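Local coordinates for arginine kinase (Anthopleura japonica, PDB 4RF6), which catalyses the reversible transfer of a phosphoryl group from ATP to L-arginine, giving phosphoarginine and ADP, and carries two tandem phosphagen kinase units in one chain, at residues N471-P474 and E475-I479; F570-N573 and D574-L578. All blocks are in the same frame, centred on the assembly; numbering follows the deposited sequence.

Contact 1. Residues N471-P474 and E475-I479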
# COMPACT_ATOMS: atom_id res chain seq x y z
N ASN A 471 -40.74 -0.05 -22.17
CA ASN A 471 -39.53 -0.32 -22.95
C ASN A 471 -39.56 0.21 -24.39
O ASN A 471 -40.44 -0.13 -25.17
CB ASN A 471 -39.20 -1.82 -22.94
CG ASN A 471 -37.76 -2.11 -23.34
OD1 ASN A 471 -36.90 -1.22 -23.32
ND2 ASN A 471 -37.49 -3.36 -23.69
N LEU A 472 -38.58 1.05 -24.72
CA LEU A 472 -38.58 1.78 -25.98
C LEU A 472 -38.35 0.93 -27.23
O LEU A 472 -39.11 1.02 -28.20
CB LEU A 472 -37.53 2.90 -25.94
CG LEU A 472 -37.89 4.06 -25.03
CD1 LEU A 472 -36.85 5.17 -25.11
CD2 LEU A 472 -39.27 4.58 -25.40
N ASP A 473 -37.31 0.11 -27.20
CA ASP A 473 -36.84 -0.59 -28.40
C ASP A 473 -36.51 -2.05 -28.10
O ASP A 473 -35.34 -2.44 -28.14
CB ASP A 473 -35.60 0.13 -28.95
CG ASP A 473 -35.13 -0.43 -30.28
OD1 ASP A 473 -35.90 -1.18 -30.92
OD2 ASP A 473 -33.99 -0.10 -30.69
N PRO A 474 -37.53 -2.88 -27.81
CA PRO A 474 -37.39 -4.31 -27.49
C PRO A 474 -36.50 -5.10 -28.46
O PRO A 474 -35.90 -6.09 -28.05
CB PRO A 474 -38.83 -4.84 -27.57
CG PRO A 474 -39.64 -3.74 -28.20
CD PRO A 474 -38.95 -2.48 -27.80
N GLU A 475 -36.42 -4.67 -29.72
CA GLU A 475 -35.65 -5.38 -30.73
C GLU A 475 -34.17 -4.96 -30.74
O GLU A 475 -33.32 -5.66 -31.31
CB GLU A 475 -36.26 -5.16 -32.12
CG GLU A 475 -37.76 -5.48 -32.23
CD GLU A 475 -38.65 -4.30 -31.82
OE1 GLU A 475 -38.11 -3.27 -31.37
OE2 GLU A 475 -39.89 -4.42 -31.95
N GLY A 476 -33.87 -3.82 -30.13
CA GLY A 476 -32.52 -3.30 -30.13
C GLY A 476 -32.07 -2.80 -31.49
O GLY A 476 -30.87 -2.72 -31.78
N THR A 477 -33.05 -2.46 -32.33
CA THR A 477 -32.79 -1.97 -33.68
C THR A 477 -32.02 -0.65 -33.62
O THR A 477 -31.10 -0.41 -34.41
CB THR A 477 -34.11 -1.75 -34.44
OG1 THR A 477 -34.88 -2.96 -34.42
CG2 THR A 477 -33.84 -1.33 -35.88
N TYR A 478 -32.40 0.19 -32.67
CA TYR A 478 -31.82 1.51 -32.53
C TYR A 478 -31.03 1.65 -31.23
O TYR A 478 -29.91 2.18 -31.22
CB TYR A 478 -32.91 2.58 -32.62
CG TYR A 478 -33.73 2.47 -33.89
CD1 TYR A 478 -34.98 1.86 -33.88
CD2 TYR A 478 -33.24 2.96 -35.09
CE1 TYR A 478 -35.72 1.74 -35.04
CE2 TYR A 478 -33.97 2.85 -36.25
CZ TYR A 478 -35.21 2.24 -36.22
OH TYR A 478 -35.94 2.14 -37.39
N ILE A 479 -31.62 1.18 -30.13
CA ILE A 479 -30.95 1.27 -28.83
C ILE A 479 -30.15 0.00 -28.54
O ILE A 479 -30.72 -1.07 -28.34
CB ILE A 479 -31.94 1.55 -27.69
CG1 ILE A 479 -32.73 2.82 -27.98
CG2 ILE A 479 -31.18 1.69 -26.38
CD1 ILE A 479 -33.91 3.07 -27.05
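D473 and the backbone of G476-I479 make a local, carboxylate-centred contact round a tight turn in the loop that leads into strand 479-488. The chain reverses in a type I beta turn from D473 to G476, closed by G476 N on D473 O at 2.8 Å. P474 and E475 fill its two corners, and G476 follows with positive phi. With CG anti to its backbone N (chi1 -174°), D473 swings its carboxylate across the turn to the amides beyond it. OD2 takes two of them: Y478 N on its syn lone pair at 2.6 Å, and I479 N on its anti lone pair at 2.8 Å, the latter nearly straight at 166°. OD1 receives a weak bond from T477 N. E475, bent at chi2, lies alongside the P474 ring and brings OE1 to 3.1 Å from D473 OD1, a like-charge approach; as the amides would favour charged D473, any rise in proton affinity would more likely fall on exposed E475. I479 CD1 packs on L472 CB at 3.8 Å and on D473 CB, the carbon that carries the carboxylate. L472 rests on Y704, V707 and L711 of helix 696-714, while I479 reaches V642 and V644 of the adjacent strand 638-645.

Contact 2. Residues F570-N573 and D574-L578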
# COMPACT_ATOMS: atom_id res chain seq x y z
N PHE A 570 -16.40 -5.33 -7.53
CA PHE A 570 -17.47 -6.29 -7.36
C PHE A 570 -18.34 -6.27 -8.61
O PHE A 570 -18.60 -5.20 -9.18
CB PHE A 570 -18.31 -5.91 -6.14
CG PHE A 570 -19.55 -6.75 -5.95
CD1 PHE A 570 -20.75 -6.41 -6.58
CD2 PHE A 570 -19.53 -7.87 -5.13
CE1 PHE A 570 -21.89 -7.17 -6.40
CE2 PHE A 570 -20.66 -8.64 -4.95
CZ PHE A 570 -21.85 -8.29 -5.58
N HIS A 571 -18.79 -7.43 -9.06
CA HIS A 571 -19.77 -7.48 -10.13
C HIS A 571 -20.70 -8.68 -9.96
O HIS A 571 -20.29 -9.71 -9.42
CB HIS A 571 -19.09 -7.50 -11.50
CG HIS A 571 -18.45 -8.81 -11.85
ND1 HIS A 571 -19.17 -9.91 -12.26
CD2 HIS A 571 -17.15 -9.19 -11.85
CE1 HIS A 571 -18.35 -10.91 -12.49
NE2 HIS A 571 -17.12 -10.51 -12.25
N ASN A 572 -21.94 -8.55 -10.42
CA ASN A 572 -22.89 -9.66 -10.29
C ASN A 572 -22.65 -10.75 -11.34
O ASN A 572 -21.85 -10.59 -12.27
CB ASN A 572 -24.34 -9.16 -10.33
CG ASN A 572 -24.76 -8.63 -11.69
OD1 ASN A 572 -23.92 -8.35 -12.55
ND2 ASN A 572 -26.06 -8.49 -11.89
N ASN A 573 -23.35 -11.87 -11.19
CA ASN A 573 -23.16 -13.00 -12.09
C ASN A 573 -23.66 -12.71 -13.50
O ASN A 573 -23.10 -13.22 -14.48
CB ASN A 573 -23.82 -14.25 -11.52
CG ASN A 573 -23.24 -14.66 -10.18
OD1 ASN A 573 -22.02 -14.65 -9.99
ND2 ASN A 573 -24.10 -15.02 -9.23
N ASP A 574 -24.71 -11.91 -13.61
CA ASP A 574 -25.28 -11.55 -14.90
C ASP A 574 -24.44 -10.48 -15.63
O ASP A 574 -24.67 -10.20 -16.81
CB ASP A 574 -26.73 -11.06 -14.74
CG ASP A 574 -27.67 -12.15 -14.25
OD1 ASP A 574 -27.34 -13.35 -14.44
OD2 ASP A 574 -28.74 -11.82 -13.69
N LYS A 575 -23.48 -9.90 -14.91
CA LYS A 575 -22.65 -8.81 -15.44
C LYS A 575 -23.49 -7.60 -15.83
O LYS A 575 -23.15 -6.88 -16.77
CB LYS A 575 -21.77 -9.27 -16.61
CG LYS A 575 -20.56 -10.12 -16.21
CD LYS A 575 -20.95 -11.57 -15.95
CE LYS A 575 -19.85 -12.33 -15.21
NZ LYS A 575 -20.31 -13.68 -14.76
N THR A 576 -24.57 -7.37 -15.09
CA THR A 576 -25.42 -6.20 -15.27
C THR A 576 -25.27 -5.23 -14.10
O THR A 576 -25.96 -4.21 -14.03
CB THR A 576 -26.89 -6.58 -15.32
OG1 THR A 576 -27.21 -7.35 -14.16
CG2 THR A 576 -27.19 -7.40 -16.57
N PHE A 577 -24.37 -5.55 -13.17
CA PHE A 577 -24.17 -4.72 -11.99
C PHE A 577 -22.69 -4.72 -11.60
O PHE A 577 -22.07 -5.77 -11.42
CB PHE A 577 -25.03 -5.22 -10.83
CG PHE A 577 -24.87 -4.42 -9.57
CD1 PHE A 577 -25.38 -3.12 -9.49
CD2 PHE A 577 -24.24 -4.95 -8.46
CE1 PHE A 577 -25.24 -2.38 -8.34
CE2 PHE A 577 -24.09 -4.22 -7.30
CZ PHE A 577 -24.60 -2.93 -7.24
N LEU A 578 -22.13 -3.52 -11.47
CA LEU A 578 -20.70 -3.37 -11.23
C LEU A 578 -20.44 -2.30 -10.18
O LEU A 578 -21.05 -1.22 -10.22
CB LEU A 578 -20.00 -3.01 -12.54
CG LEU A 578 -18.50 -2.70 -12.47
CD1 LEU A 578 -17.72 -3.96 -12.11
CD2 LEU A 578 -18.02 -2.11 -13.78
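H571 and L578 face each other as an antiparallel, non-hydrogen-bonded pair at the end of a beta hairpin, where a type I turn from N572 to K575 begins the link between strands 568-572 and 577-581. N572 N bonds to F577 O at 3.0 Å, K575 N closes the turn on N572 O, and H571 CA adds a CA-H...O contact to F577 O. K575 follows with positive phi. N572 fills the inside of the bend: with chi1 at 69°, CG sits between its backbone N and carbonyl carbon, and the amide lies within the curve of the chain. Its OD1 accepts from F577 N at 2.9 Å, well above the carbonyl plane, and weakly from T576 N. ND2 gives T576 OG1 a nearly straight bond, 2.8 Å and 170°, lying in the amide plane. H571 ND1 reaches N572 O at 2.8 Å, from the face of that carbonyl opposite K575 N. K575, bent at chi2, folds back so that NZ meets N573 O at 2.8 Å and CE touches H571 CE1. On the sheet face away from H571 and L578, F570 CE1 meets the edge of the F577 ring at 3.8 Å. N572 ND2 also bonds to D521 O, so both ends of this buried amide are engaged and its rotation is fixed; the proton on H571 ND1 is likewise committed to N572 O.

In the fold
Following the chain from the N terminus, the loop after helix 438-448 reaches contact 1, whose turn closes just before the chain enters strand 479-488, a central strand of the second eight-stranded antiparallel sheet. Contact 2 comes later, in the hairpin 568-572/577-581 near one margin of the same sheet, between outermost strand 524-528 and strand 587-594. The two are in series, neither enclosing nor crossing the other, and their nearest atoms are about 13 Å apart. Contact 1 joins the entry of strand 479-488 to strand 638-645 and helix 696-714; contact 2 turns the chain between neighbouring strands, with F577 touching A608 of helix 598-616.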